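Local coordinates for protein tyrosinase (Aspergillus oryzae, PDB 3W6Q) that probably oxidises monophenols and diphenols to quinones at a pair of copper ions, as a fungal enzyme of the tyrosinase family, at residues 469-474 / 589-594; 558-563 / 605-610; 565-570 / 609-614. All blocks are in the same frame, centred on the assembly; numbering follows the deposited sequence.

Contact 1: residues 469-474 / 589-594; sequences EEDYIL and GTFYDA
Glu469 and Gly589 meet through one backbone hydrogen bond, Gly589 N to Glu469 O at 2.8 Å, where Gly589, at positive phi, starts the loop leaving strand 580-588. Beyond it, the carboxylate of Asp471 reaches across to Phe591. With CG anti to the backbone N (chi1 -170°), Asp471 OD2 lies 3.8 Å from Phe591 CB, and Asp471 OD1 comes to the edge of the phenyl ring, 4.0 Å from Phe591 CD2. The carboxylate and ring planes stand 48° apart. A water ties the two residues together: it donates to Asp471 OD1 at 2.8 Å and accepts from Phe591 N at 3.0 Å. OD1 also forms a salt bridge with Arg289, and OD2 is hydrogen-bonded to the hydroxyl of Tyr603, so several polar partners hold this buried group. At the outer end, Glu469 CG touches Thr590 CG2 at 4.1 Å. Thr590 OG1 is turned back on its own loop, accepting from Asp593 N in an ST motif and donating to Asp593 OD2. Strand 470-478 pairs here with strand 580-588, and the loop lays Phe591 against helices 282-292 and 448-464, while helix 546-555 packs on Tyr472.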
loop_
_atom_site.group_PDB
_atom_site.type_symbol
_atom_site.label_atom_id
_atom_site.label_comp_id
_atom_site.label_asym_id
_atom_site.label_seq_id
_atom_site.Cartn_x
_atom_site.Cartn_y
_atom_site.Cartn_z
ATOM N N GLU A 469 9.961 16.011 37.280
ATOM C CA GLU A 469 10.059 17.296 36.594
ATOM C C GLU A 469 11.476 17.618 36.134
ATOM O O GLU A 469 12.184 18.416 36.747
ATOM C CB GLU A 469 9.512 18.427 37.461
ATOM C CG GLU A 469 8.004 18.466 37.500
ATOM C CD GLU A 469 7.477 19.729 38.141
ATOM O OE1 GLU A 469 8.277 20.463 38.765
ATOM O OE2 GLU A 469 6.259 19.986 38.011
ATOM N N GLU A 470 11.888 16.977 35.050
ATOM C CA GLU A 470 13.155 17.298 34.428
ATOM C C GLU A 470 12.984 17.056 32.945
ATOM O O GLU A 470 12.100 16.306 32.547
ATOM C CB GLU A 470 14.297 16.459 35.018
ATOM C CG GLU A 470 14.048 14.950 35.085
ATOM C CD GLU A 470 15.073 14.216 35.967
ATOM O OE1 GLU A 470 15.526 14.805 36.972
ATOM O OE2 GLU A 470 15.428 13.056 35.656
ATOM N N ASP A 471 13.802 17.711 32.128
ATOM C CA ASP A 471 13.717 17.529 30.690
ATOM C C ASP A 471 15.060 17.046 30.173
ATOM O O ASP A 471 16.100 17.427 30.706
ATOM C CB ASP A 471 13.316 18.829 29.986
ATOM C CG ASP A 471 12.974 18.613 28.513
ATOM O OD1 ASP A 471 12.277 17.621 28.204
ATOM O OD2 ASP A 471 13.410 19.421 27.665
ATOM N N TYR A 472 15.025 16.193 29.153
ATOM C CA TYR A 472 16.238 15.749 28.474
ATOM C C TYR A 472 16.050 15.962 26.989
ATOM O O TYR A 472 14.966 15.714 26.459
ATOM C CB TYR A 472 16.527 14.262 28.720
ATOM C CG TYR A 472 16.895 13.890 30.144
ATOM C CD1 TYR A 472 15.913 13.720 31.113
ATOM C CD2 TYR A 472 18.219 13.666 30.507
ATOM C CE1 TYR A 472 16.243 13.360 32.419
ATOM C CE2 TYR A 472 18.555 13.311 31.805
ATOM C CZ TYR A 472 17.561 13.158 32.756
ATOM O OH TYR A 472 17.880 12.800 34.052
ATOM N N ILE A 473 17.105 16.413 26.322
ATOM C CA ILE A 473 17.090 16.568 24.869
ATOM C C ILE A 473 18.371 16.006 24.275
ATOM O O ILE A 473 19.397 15.934 24.955
ATOM C CB ILE A 473 16.961 18.052 24.438
ATOM C CG1 ILE A 473 18.029 18.907 25.121
ATOM C CG2 ILE A 473 15.569 18.595 24.735
ATOM C CD1 ILE A 473 17.998 20.362 24.706
ATOM N N LEU A 474 18.291 15.586 23.014
ATOM C CA LEU A 474 19.455 15.178 22.230
ATOM C C LEU A 474 19.814 16.260 21.223
ATOM O O LEU A 474 18.946 16.759 20.515
ATOM C CB LEU A 474 19.172 13.877 21.471
ATOM C CG LEU A 474 19.108 12.613 22.327
ATOM C CD1 LEU A 474 18.308 11.516 21.611
ATOM C CD2 LEU A 474 20.527 12.157 22.685
ATOM N N GLY A 589 12.909 20.923 35.631
ATOM C CA GLY A 589 11.644 21.463 35.175
ATOM C C GLY A 589 11.250 20.884 33.830
ATOM O O GLY A 589 12.099 20.405 33.076
ATOM N N THR A 590 9.954 20.919 33.539
ATOM C CA THR A 590 9.440 20.460 32.254
ATOM C C THR A 590 9.583 21.595 31.259
ATOM O O THR A 590 9.563 22.764 31.644
ATOM C CB THR A 590 7.952 20.111 32.348
ATOM O OG1 THR A 590 7.200 21.314 32.558
ATOM C CG2 THR A 590 7.700 19.145 33.503
ATOM N N PHE A 591 9.705 21.265 29.976
ATOM C CA PHE A 591 9.918 22.304 28.976
ATOM C C PHE A 591 8.684 23.173 28.785
ATOM O O PHE A 591 8.802 24.351 28.451
ATOM C CB PHE A 591 10.395 21.726 27.633
ATOM C CG PHE A 591 9.310 21.065 26.820
ATOM C CD1 PHE A 591 8.474 21.820 25.991
ATOM C CD2 PHE A 591 9.145 19.686 26.854
ATOM C CE1 PHE A 591 7.473 21.210 25.225
ATOM C CE2 PHE A 591 8.153 19.057 26.073
ATOM C CZ PHE A 591 7.313 19.824 25.270
ATOM N N TYR A 592 7.502 22.597 28.990
ATOM C CA TYR A 592 6.266 23.337 28.714
ATOM C C TYR A 592 5.871 24.264 29.854
ATOM O O TYR A 592 5.072 25.182 29.671
ATOM C CB TYR A 592 5.111 22.398 28.341
ATOM C CG TYR A 592 4.973 21.188 29.235
ATOM C CD1 TYR A 592 4.281 21.266 30.440
ATOM C CD2 TYR A 592 5.516 19.962 28.867
ATOM C CE1 TYR A 592 4.149 20.162 31.260
ATOM C CE2 TYR A 592 5.390 18.846 29.688
ATOM C CZ TYR A 592 4.706 18.954 30.878
ATOM O OH TYR A 592 4.568 17.856 31.694
ATOM N N ASP A 593 6.438 24.036 31.032
ATOM C CA ASP A 593 6.189 24.936 32.154
ATOM C C ASP A 593 7.235 26.046 32.236
ATOM O O ASP A 593 7.062 27.010 32.975
ATOM C CB ASP A 593 6.090 24.159 33.466
ATOM C CG ASP A 593 4.832 23.314 33.540
ATOM O OD1 ASP A 593 3.760 23.815 33.134
ATOM O OD2 ASP A 593 4.916 22.151 33.986
ATOM N N ALA A 594 8.302 25.903 31.452
ATOM C CA ALA A 594 9.389 26.886 31.394
ATOM C C ALA A 594 8.978 28.350 31.101
ATOM O O ALA A 594 9.471 29.266 31.766
ATOM C CB ALA A 594 10.488 26.416 30.429
HETATM O O HOH W 1 10.079 18.263 29.900
#

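Contact 2: residues 558-563 / 605-610; sequences GEVPTP and RVADGK
Val560 opens the contact by sending CG1 toward Val606 CG2, 4.1 Å away, the two side chains crossing at about a right angle. The torsion that sets CG1 anti to the backbone N (chi1 -180°) also leaves it close to the methyl of Ala607. Pro561 takes part through its backbone: the carbonyl oxygen, Pro561 O, lies 3.5 Å from Ala607 CB. At Thr562 the methyl does the touching. Thr562 CG2 sits 3.3 Å from Asp608 O and also rests against the aliphatic part of the lysine, 3.8 Å from Lys610 CG. Beyond CD the lysine chain leads away, bending at chi3 on the way to the ammonium. Pro563 closes the segment and joins the backbones. Pro563 CD packs on Ala607 CB at 3.8 Å, and Pro563 O accepts from Lys610 N at 3.0 Å, with an angle of 152° at the hydrogen. A CA-H...O contact brings Gly609 CA to the same Pro563 O, also at 3.0 Å, so two neighbouring residues converge on one acceptor. Asp608 starts away from the loop; within the strand, Asp608 OD1 forms a salt bridge with Arg605 NH1 at 2.7 Å.

Strand 604-611 carries a classic beta bulge at Val606 and Ala607, opposite Leu584 of the adjacent strand 580-588. The segment 558-563 runs from helix 546-555 toward strand 563-568; Val560 and Pro561 touch that helix at Lys553 and Tyr552, and both prolines pack on Phe494 of strand 488-494.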
loop_
_atom_site.group_PDB
_atom_site.type_symbol
_atom_site.label_atom_id
_atom_site.label_comp_id
_atom_site.label_asym_id
_atom_site.label_seq_id
_atom_site.Cartn_x
_atom_site.Cartn_y
_atom_site.Cartn_z
ATOM N N GLY A 558 19.057 3.760 37.240
ATOM C CA GLY A 558 19.167 5.210 37.262
ATOM C C GLY A 558 20.327 5.788 36.474
ATOM O O GLY A 558 20.531 6.997 36.461
ATOM N N GLU A 559 21.086 4.929 35.804
ATOM C CA GLU A 559 22.214 5.396 35.010
ATOM C C GLU A 559 21.750 6.155 33.769
ATOM O O GLU A 559 20.774 5.775 33.129
ATOM C CB GLU A 559 23.100 4.216 34.614
ATOM C CG GLU A 559 23.751 3.526 35.808
ATOM C CD GLU A 559 24.392 2.201 35.441
ATOM O OE1 GLU A 559 24.269 1.787 34.265
ATOM O OE2 GLU A 559 25.018 1.575 36.329
ATOM N N VAL A 560 22.455 7.238 33.451
ATOM C CA VAL A 560 22.211 8.020 32.244
ATOM C C VAL A 560 22.752 7.284 31.015
ATOM O O VAL A 560 23.890 6.827 31.019
ATOM C CB VAL A 560 22.917 9.384 32.348
ATOM C CG1 VAL A 560 22.667 10.218 31.107
ATOM C CG2 VAL A 560 22.452 10.120 33.595
ATOM N N PRO A 561 21.942 7.168 29.952
ATOM C CA PRO A 561 22.424 6.406 28.789
ATOM C C PRO A 561 23.474 7.150 27.964
ATOM O O PRO A 561 23.449 8.378 27.885
ATOM C CB PRO A 561 21.153 6.203 27.953
ATOM C CG PRO A 561 20.283 7.367 28.321
ATOM C CD PRO A 561 20.558 7.637 29.781
ATOM N N THR A 562 24.401 6.405 27.370
ATOM C CA THR A 562 25.234 6.950 26.308
ATOM C C THR A 562 24.429 6.848 25.023
ATOM O O THR A 562 24.033 5.749 24.639
ATOM C CB THR A 562 26.510 6.124 26.091
ATOM O OG1 THR A 562 27.311 6.144 27.275
ATOM C CG2 THR A 562 27.313 6.695 24.926
ATOM N N PRO A 563 24.174 7.986 24.361
ATOM C CA PRO A 563 23.462 7.933 23.078
ATOM C C PRO A 563 24.316 7.210 22.045
ATOM O O PRO A 563 25.485 7.539 21.870
ATOM C CB PRO A 563 23.309 9.408 22.685
ATOM C CG PRO A 563 23.520 10.182 23.967
ATOM C CD PRO A 563 24.510 9.365 24.757
ATOM N N ARG A 605 25.135 19.426 29.560
ATOM C CA ARG A 605 25.507 18.229 28.797
ATOM C C ARG A 605 25.758 17.086 29.771
ATOM O O ARG A 605 26.562 17.224 30.677
ATOM C CB ARG A 605 26.770 18.493 27.967
ATOM C CG ARG A 605 27.147 17.344 27.018
ATOM C CD ARG A 605 28.513 17.568 26.364
ATOM N NE ARG A 605 28.480 18.655 25.387
ATOM C CZ ARG A 605 28.611 18.488 24.072
ATOM N NH1 ARG A 605 28.803 17.274 23.570
ATOM N NH2 ARG A 605 28.560 19.537 23.257
ATOM N N VAL A 606 25.061 15.967 29.610
ATOM C CA VAL A 606 25.227 14.875 30.565
ATOM C C VAL A 606 25.793 13.592 29.955
ATOM O O VAL A 606 26.199 12.692 30.684
ATOM C CB VAL A 606 23.925 14.557 31.320
ATOM C CG1 VAL A 606 23.572 15.705 32.295
ATOM C CG2 VAL A 606 22.800 14.260 30.338
ATOM N N ALA A 607 25.811 13.508 28.628
ATOM C CA ALA A 607 26.443 12.374 27.956
ATOM C C ALA A 607 26.799 12.715 26.518
ATOM O O ALA A 607 26.117 13.515 25.870
ATOM C CB ALA A 607 25.546 11.133 28.003
ATOM N N ASP A 608 27.874 12.100 26.038
ATOM C CA ASP A 608 28.325 12.257 24.664
ATOM C C ASP A 608 28.044 10.979 23.889
ATOM O O ASP A 608 28.185 9.878 24.420
ATOM C CB ASP A 608 29.820 12.573 24.625
ATOM C CG ASP A 608 30.136 13.937 25.198
ATOM O OD1 ASP A 608 29.775 14.948 24.555
ATOM O OD2 ASP A 608 30.740 13.997 26.288
ATOM N N GLY A 609 27.632 11.133 22.636
ATOM C CA GLY A 609 27.257 10.004 21.813
ATOM C C GLY A 609 28.462 9.264 21.272
ATOM O O GLY A 609 29.569 9.791 21.267
ATOM N N LYS A 610 28.243 8.033 20.824
ATOM C CA LYS A 610 29.286 7.271 20.143
ATOM C C LYS A 610 28.638 6.363 19.116
ATOM O O LYS A 610 27.521 5.875 19.317
ATOM C CB LYS A 610 30.140 6.468 21.126
ATOM C CG LYS A 610 29.377 5.478 21.983
ATOM C CD LYS A 610 30.317 4.743 22.966
ATOM C CE LYS A 610 31.272 3.787 22.256
ATOM N NZ LYS A 610 32.085 2.955 23.206
#

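Contact 3: residues 565-570 / 609-614; sequences YVVVNS and GKRAEV
Tyr565 and Arg611 form a parallel beta bridge, the one parallel step in an otherwise antiparallel sheet, which uses both backbone polar groups of Tyr565. Tyr565 N donates to Lys610 O at 3.2 Å, and Tyr565 O accepts from Ala612 N at 2.9 Å in a nearly straight bond (172° at the hydrogen). Arg611 CA adds a CA-H...O contact to that carbonyl. The Tyr565 ring lies along the neighbouring backbone, with Arg611 CA 3.7 Å above its centre. Arg611 is modelled in two conformers; in the one described, Arg611 CB is 3.7 Å from Tyr565 CE1, and a bend at chi3 (-53°) sets one face of the guanidinium against CE1, the two planes 73° apart. There NH1 donates to Val578 O, its main partner, and makes a weak bond to a water in the guanidinium plane. That water lies a short 2.6 Å from Val567 N and apparently takes up its N-H. Apolar packing continues where Val566 CG2 meets Ala612 CB at 4.0 Å and Val566 CG1 meets Val614 CG1. Strand 563-568 lies between strands 604-611 and 488-494, and Tyr565 also touches Ile492 on the latter and Val580 and Val582 on strand 580-588.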
loop_
_atom_site.group_PDB
_atom_site.type_symbol
_atom_site.label_atom_id
_atom_site.label_comp_id
_atom_site.label_asym_id
_atom_site.label_seq_id
_atom_site.Cartn_x
_atom_site.Cartn_y
_atom_site.Cartn_z
ATOM N N TYR A 565 24.607 6.074 17.995
ATOM C CA TYR A 565 24.056 6.445 16.694
ATOM C C TYR A 565 24.540 5.562 15.557
ATOM O O TYR A 565 25.634 4.994 15.609
ATOM C CB TYR A 565 24.310 7.924 16.366
ATOM C CG TYR A 565 25.766 8.300 16.247
ATOM C CD1 TYR A 565 26.446 8.151 15.042
ATOM C CD2 TYR A 565 26.462 8.819 17.333
ATOM C CE1 TYR A 565 27.788 8.493 14.928
ATOM C CE2 TYR A 565 27.798 9.164 17.226
ATOM C CZ TYR A 565 28.456 8.998 16.016
ATOM O OH TYR A 565 29.792 9.341 15.895
ATOM N N VAL A 566 23.700 5.442 14.540
ATOM C CA VAL A 566 24.065 4.777 13.302
ATOM C C VAL A 566 23.629 5.692 12.164
ATOM O O VAL A 566 22.542 6.265 12.206
ATOM C CB VAL A 566 23.380 3.387 13.165
ATOM C CG1 VAL A 566 23.743 2.717 11.830
ATOM C CG2 VAL A 566 23.759 2.481 14.317
ATOM N N VAL A 567 24.493 5.860 11.168
ATOM C CA VAL A 567 24.143 6.619 9.972
ATOM C C VAL A 567 23.739 5.643 8.873
ATOM O O VAL A 567 24.541 4.818 8.435
ATOM C CB VAL A 567 25.321 7.477 9.477
ATOM C CG1 VAL A 567 24.923 8.234 8.212
ATOM C CG2 VAL A 567 25.780 8.443 10.585
ATOM N N VAL A 568 22.494 5.734 8.430
ATOM C CA VAL A 568 21.944 4.734 7.517
ATOM C C VAL A 568 21.793 5.315 6.104
ATOM O O VAL A 568 21.260 6.408 5.946
ATOM C CB VAL A 568 20.578 4.236 8.052
ATOM C CG1 VAL A 568 20.010 3.138 7.173
ATOM C CG2 VAL A 568 20.722 3.749 9.500
ATOM N N ASN A 569 22.263 4.599 5.084
ATOM C CA ASN A 569 22.088 5.059 3.701
ATOM C C ASN A 569 20.859 4.462 2.992
ATOM O O ASN A 569 20.102 3.708 3.594
ATOM C CB ASN A 569 23.371 4.846 2.873
ATOM C CG ASN A 569 23.663 3.383 2.582
ATOM O OD1 ASN A 569 22.774 2.522 2.627
ATOM N ND2 ASN A 569 24.930 3.093 2.271
ATOM N N SER A 570 20.680 4.771 1.708
ATOM C CA SER A 570 19.471 4.330 0.992
ATOM C C SER A 570 19.466 2.834 0.667
ATOM O O SER A 570 18.459 2.294 0.202
ATOM C CB SER A 570 19.252 5.140 -0.288
ATOM O OG SER A 570 20.362 5.016 -1.156
ATOM N N GLY A 609 27.632 11.133 22.636
ATOM C CA GLY A 609 27.257 10.004 21.813
ATOM C C GLY A 609 28.462 9.264 21.272
ATOM O O GLY A 609 29.569 9.791 21.267
ATOM N N LYS A 610 28.243 8.033 20.824
ATOM C CA LYS A 610 29.286 7.271 20.143
ATOM C C LYS A 610 28.638 6.363 19.116
ATOM O O LYS A 610 27.521 5.875 19.317
ATOM C CB LYS A 610 30.140 6.468 21.126
ATOM C CG LYS A 610 29.377 5.478 21.983
ATOM C CD LYS A 610 30.317 4.743 22.966
ATOM C CE LYS A 610 31.272 3.787 22.256
ATOM N NZ LYS A 610 32.085 2.955 23.206
ATOM N N ARG A 611 29.327 6.167 17.998
ATOM C CA ARG A 611 28.795 5.371 16.905
ATOM C C ARG A 611 28.635 3.915 17.337
ATOM O O ARG A 611 29.503 3.359 18.007
ATOM C CB ARG A 611 29.726 5.466 15.696
ATOM C CG ARG A 611 29.101 5.038 14.379
ATOM C CD ARG A 611 30.148 4.990 13.275
ATOM N NE ARG A 611 30.899 6.238 13.167
ATOM C CZ ARG A 611 30.551 7.265 12.397
ATOM N NH1 ARG A 611 29.452 7.211 11.649
ATOM N NH2 ARG A 611 31.310 8.351 12.373
ATOM N N ALA A 612 27.521 3.305 16.961
ATOM C CA ALA A 612 27.316 1.894 17.227
ATOM C C ALA A 612 27.702 1.101 15.982
ATOM O O ALA A 612 27.453 1.534 14.851
ATOM C CB ALA A 612 25.864 1.621 17.593
ATOM N N GLU A 613 28.294 -0.064 16.203
ATOM C CA GLU A 613 28.657 -0.973 15.131
ATOM C C GLU A 613 27.472 -1.846 14.757
ATOM O O GLU A 613 26.632 -2.174 15.601
ATOM C CB GLU A 613 29.821 -1.861 15.570
ATOM C CG GLU A 613 31.099 -1.104 15.886
ATOM C CD GLU A 613 31.945 -0.838 14.650
ATOM O OE1 GLU A 613 33.185 -0.955 14.746
ATOM O OE2 GLU A 613 31.375 -0.514 13.585
ATOM N N VAL A 614 27.410 -2.227 13.487
ATOM C CA VAL A 614 26.341 -3.090 13.013
ATOM C C VAL A 614 26.947 -4.390 12.478
ATOM O O VAL A 614 28.174 -4.567 12.487
ATOM C CB VAL A 614 25.485 -2.386 11.934
ATOM C CG1 VAL A 614 24.859 -1.122 12.503
ATOM C CG2 VAL A 614 26.333 -2.057 10.709
HETATM O O HOH W 2 26.906 4.854 11.403
#

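All three contacts reach one mixed sheet, built mostly from the last third of the chain. Contact 1 lies where strand 470-478 begins, beside the loop after strand 580-588; contact 2 lies at the loop leading into strand 563-568, and contact 3 on the pairing of that strand with 604-611. Contacts 2 and 3 share Gly609 and Lys610, with centres about 16 Å apart. Contacts 1 and 2 have centres about 17 Å apart and touch where Leu474 CD2 packs on Pro563 CG. Contact 3 is about 27 Å from contact 1, centre to centre. Strands 580-588 and 604-611, late in the chain, are inserted between 470-478 and 563-568, so the sheet joins segments distant in sequence.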